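Local coordinates for putative angiotensinogen (Lampetra fluviatilis, PDB 5INW), which binds heparin and, as a serpin, inhibits thrombin, with heparin promoting the inhibition through a template mechanism, at the interface of chains A and B. Residues are numbered along the deposited sequence; one frame, centred on the assembly and turned at random. Chains: chain A, Putative angiotensinogen; chain B, C-terminal peptide of Putative angiotensinogen.

The interface of chains A and B. Residues chain A 308-311, 349, 352; chain B 8, 12-15, 30.
Two backbone rungs stitch the C-terminal peptide to the cleaved serpin. A:Ile311 pairs with B:Val13, its N donating to B:Val13 O at 2.8 Å, almost straight (175° at the hydrogen), while B:Val13 N reaches A:Ile311 O at 2.7 Å. Two residues along each strand, A:Leu309 N meets B:Leu15 O at 2.8 Å, and B:Leu15 N returns a bond to A:Leu309 O at 3.0 Å. All four carbonyls accept in their own plane. The strands run antiparallel, A:Val310 pairing with B:Val14 between the rungs; along each strand the side chains alternate between the two faces.

On one face A:Ile311 and B:Val13 run side by side, with A:Ile311 CD1 against B:Val13 CG1. The other face carries A:Met308, A:Val310, B:Phe12 and B:Val14. A:Val310 CG1, anti to its backbone N, crosses obliquely to touch B:Phe12 CD1 at 3.3 Å; the phenyl group stands in the crowded position between its own N and carbonyl carbon (chi1 67°). A:Met308, CG anti to its backbone N (chi1 -177°) and bent at chi3, crosses B:Val14 obliquely, its CG 3.5 Å and its CE 3.6 Å from B:Val14 CG2.

Farther out, A:Leu349 CD1 lies alongside B:Val8 CG2, 4.0 Å away. A:Phe352 meets B:Val30 tip to tip, with B:Val30 CG1 over the rim of one ring face. Strand 12-18 thus joins strand 306-313 in serpin beta-sheet B, adding apolar side chains to the hydrophobic core and keeping the peptide in place after reactive-loop cleavage split the chain.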
ATOM      1  N   MET A 308      -3.051 -13.351  -3.153  1.00 55.54           N
ATOM      2  CA  MET A 308      -3.941 -12.314  -3.600  1.00 55.64           C
ATOM      3  C   MET A 308      -5.358 -12.831  -3.499  1.00 57.02           C
ATOM      4  O   MET A 308      -5.687 -13.862  -4.048  1.00 58.79           O
ATOM      5  CB  MET A 308      -3.654 -11.908  -5.037  1.00 53.96           C
ATOM      6  CG  MET A 308      -4.528 -10.760  -5.553  1.00 53.00           C
ATOM      7  SD  MET A 308      -4.309 -10.447  -7.336  1.00 53.42           S
ATOM      8  CE  MET A 308      -2.822  -9.470  -7.324  1.00 50.87           C
ATOM      9  N   LEU A 309      -6.182 -12.074  -2.803  1.00 58.01           N
ATOM     10  CA  LEU A 309      -7.616 -12.243  -2.800  1.00 59.91           C
ATOM     11  C   LEU A 309      -8.191 -11.444  -3.919  1.00 62.30           C
ATOM     12  O   LEU A 309      -7.894 -10.236  -3.984  1.00 62.73           O
ATOM     13  CB  LEU A 309      -8.227 -11.659  -1.520  1.00 60.67           C
ATOM     14  CG  LEU A 309      -8.588 -12.621  -0.395  1.00 61.86           C
ATOM     15  CD1 LEU A 309      -9.722 -11.969   0.381  1.00 61.95           C
ATOM     16  CD2 LEU A 309      -8.991 -14.022  -0.877  1.00 63.70           C
ATOM     17  N   VAL A 310      -9.032 -12.074  -4.766  1.00 62.53           N
ATOM     18  CA  VAL A 310      -9.741 -11.354  -5.848  1.00 60.72           C
ATOM     19  C   VAL A 310     -11.245 -11.460  -5.652  1.00 60.90           C
ATOM     20  O   VAL A 310     -11.786 -12.548  -5.598  1.00 59.74           O
ATOM     21  CB  VAL A 310      -9.329 -11.822  -7.252  1.00 60.82           C
ATOM     22  CG1 VAL A 310     -10.187 -11.165  -8.321  1.00 62.25           C
ATOM     23  CG2 VAL A 310      -7.874 -11.493  -7.504  1.00 61.46           C
ATOM     24  N   ILE A 311     -11.897 -10.304  -5.550  1.00 60.92           N
ATOM     25  CA  ILE A 311     -13.349 -10.219  -5.350  1.00 63.13           C
ATOM     26  C   ILE A 311     -14.002  -9.573  -6.573  1.00 65.63           C
ATOM     27  O   ILE A 311     -13.736  -8.397  -6.858  1.00 62.59           O
ATOM     28  CB  ILE A 311     -13.702  -9.430  -4.076  1.00 60.39           C
ATOM     29  CG1 ILE A 311     -12.977 -10.006  -2.852  1.00 60.26           C
ATOM     30  CG2 ILE A 311     -15.191  -9.439  -3.824  1.00 62.37           C
ATOM     31  CD1 ILE A 311     -11.755  -9.203  -2.492  1.00 61.16           C
ATOM     32  N   LEU A 349      -8.018 -14.740 -15.810  1.00 67.65           N
ATOM     33  CA  LEU A 349      -7.497 -13.541 -15.146  1.00 64.87           C
ATOM     34  C   LEU A 349      -6.687 -12.649 -16.079  1.00 64.68           C
ATOM     35  O   LEU A 349      -5.695 -13.131 -16.644  1.00 63.62           O
ATOM     36  CB  LEU A 349      -6.563 -13.951 -13.997  1.00 66.47           C
ATOM     37  CG  LEU A 349      -5.941 -12.905 -13.042  1.00 63.04           C
ATOM     38  CD1 LEU A 349      -7.043 -12.238 -12.252  1.00 63.06           C
ATOM     39  CD2 LEU A 349      -4.933 -13.555 -12.087  1.00 62.08           C
ATOM     40  N   PHE A 352      -1.766  -7.464 -16.929  1.00 59.44           N
ATOM     41  CA  PHE A 352      -1.814  -6.017 -17.003  1.00 58.48           C
ATOM     42  C   PHE A 352      -0.790  -5.396 -16.103  1.00 57.48           C
ATOM     43  O   PHE A 352      -0.315  -6.044 -15.175  1.00 54.54           O
ATOM     44  CB  PHE A 352      -3.182  -5.510 -16.564  1.00 58.14           C
ATOM     45  CG  PHE A 352      -3.561  -5.903 -15.157  1.00 56.21           C
ATOM     46  CD1 PHE A 352      -4.145  -7.122 -14.907  1.00 57.37           C
ATOM     47  CD2 PHE A 352      -3.335  -5.060 -14.084  1.00 53.78           C
ATOM     48  CE1 PHE A 352      -4.487  -7.494 -13.609  1.00 56.27           C
ATOM     49  CE2 PHE A 352      -3.677  -5.429 -12.788  1.00 52.74           C
ATOM     50  CZ  PHE A 352      -4.265  -6.647 -12.555  1.00 54.30           C
TER
ATOM     51  N   VAL B   8     -12.609 -13.464 -14.173  1.00 75.57           N
ATOM     52  CA  VAL B   8     -12.395 -12.111 -13.773  1.00 75.19           C
ATOM     53  C   VAL B   8     -12.460 -11.359 -15.092  1.00 75.73           C
ATOM     54  O   VAL B   8     -11.432 -11.125 -15.729  1.00 71.12           O
ATOM     55  CB  VAL B   8     -11.038 -11.967 -13.036  1.00 75.12           C
ATOM     56  CG1 VAL B   8     -10.855 -10.549 -12.470  1.00 74.73           C
ATOM     57  CG2 VAL B   8     -10.933 -13.026 -11.930  1.00 74.95           C
ATOM     58  N   PHE B  12     -12.914  -5.726 -10.368  1.00 61.65           N
ATOM     59  CA  PHE B  12     -12.719  -6.537  -9.181  1.00 60.37           C
ATOM     60  C   PHE B  12     -11.865  -5.856  -8.114  1.00 59.33           C
ATOM     61  O   PHE B  12     -11.007  -5.045  -8.408  1.00 59.76           O
ATOM     62  CB  PHE B  12     -12.121  -7.869  -9.562  1.00 60.18           C
ATOM     63  CG  PHE B  12     -10.742  -7.789 -10.096  1.00 60.39           C
ATOM     64  CD1 PHE B  12      -9.652  -8.003  -9.277  1.00 62.05           C
ATOM     65  CD2 PHE B  12     -10.523  -7.563 -11.436  1.00 62.76           C
ATOM     66  CE1 PHE B  12      -8.369  -7.984  -9.800  1.00 62.36           C
ATOM     67  CE2 PHE B  12      -9.240  -7.547 -11.969  1.00 60.29           C
ATOM     68  CZ  PHE B  12      -8.170  -7.749 -11.161  1.00 59.21           C
ATOM     69  N   VAL B  13     -12.132  -6.197  -6.862  1.00 59.42           N
ATOM     70  CA  VAL B  13     -11.308  -5.795  -5.741  1.00 57.52           C
ATOM     71  C   VAL B  13     -10.147  -6.786  -5.549  1.00 57.94           C
ATOM     72  O   VAL B  13     -10.289  -8.017  -5.721  1.00 56.84           O
ATOM     73  CB  VAL B  13     -12.137  -5.725  -4.464  1.00 60.83           C
ATOM     74  CG1 VAL B  13     -11.282  -5.356  -3.252  1.00 61.94           C
ATOM     75  CG2 VAL B  13     -13.250  -4.714  -4.645  1.00 64.13           C
ATOM     76  N   VAL B  14      -8.996  -6.238  -5.163  1.00 55.90           N
ATOM     77  CA  VAL B  14      -7.763  -6.997  -5.128  1.00 54.23           C
ATOM     78  C   VAL B  14      -7.075  -6.680  -3.791  1.00 52.56           C
ATOM     79  O   VAL B  14      -7.115  -5.564  -3.348  1.00 55.35           O
ATOM     80  CB  VAL B  14      -6.924  -6.677  -6.388  1.00 52.40           C
ATOM     81  CG1 VAL B  14      -6.141  -5.403  -6.219  1.00 53.11           C
ATOM     82  CG2 VAL B  14      -6.004  -7.801  -6.732  1.00 51.73           C
ATOM     83  N   LEU B  15      -6.558  -7.702  -3.115  1.00 51.92           N
ATOM     84  CA  LEU B  15      -5.855  -7.560  -1.840  1.00 50.98           C
ATOM     85  C   LEU B  15      -4.684  -8.537  -1.806  1.00 49.79           C
ATOM     86  O   LEU B  15      -4.870  -9.720  -1.985  1.00 52.29           O
ATOM     87  CB  LEU B  15      -6.757  -7.861  -0.630  1.00 51.97           C
ATOM     88  CG  LEU B  15      -8.057  -7.077  -0.456  1.00 51.48           C
ATOM     89  CD1 LEU B  15      -8.737  -7.593   0.789  1.00 52.66           C
ATOM     90  CD2 LEU B  15      -7.877  -5.578  -0.334  1.00 50.78           C
ATOM     91  N   VAL B  30      -9.221  -3.099  -9.550  1.00 54.65           N
ATOM     92  CA  VAL B  30      -8.843  -3.040 -10.942  1.00 56.33           C
ATOM     93  C   VAL B  30     -10.103  -2.958 -11.792  1.00 59.18           C
ATOM     94  O   VAL B  30     -10.904  -3.899 -11.792  1.00 58.44           O
ATOM     95  CB  VAL B  30      -8.021  -4.257 -11.350  1.00 54.98           C
ATOM     96  CG1 VAL B  30      -7.650  -4.136 -12.809  1.00 56.19           C
ATOM     97  CG2 VAL B  30      -6.768  -4.344 -10.500  1.00 55.19           C
TER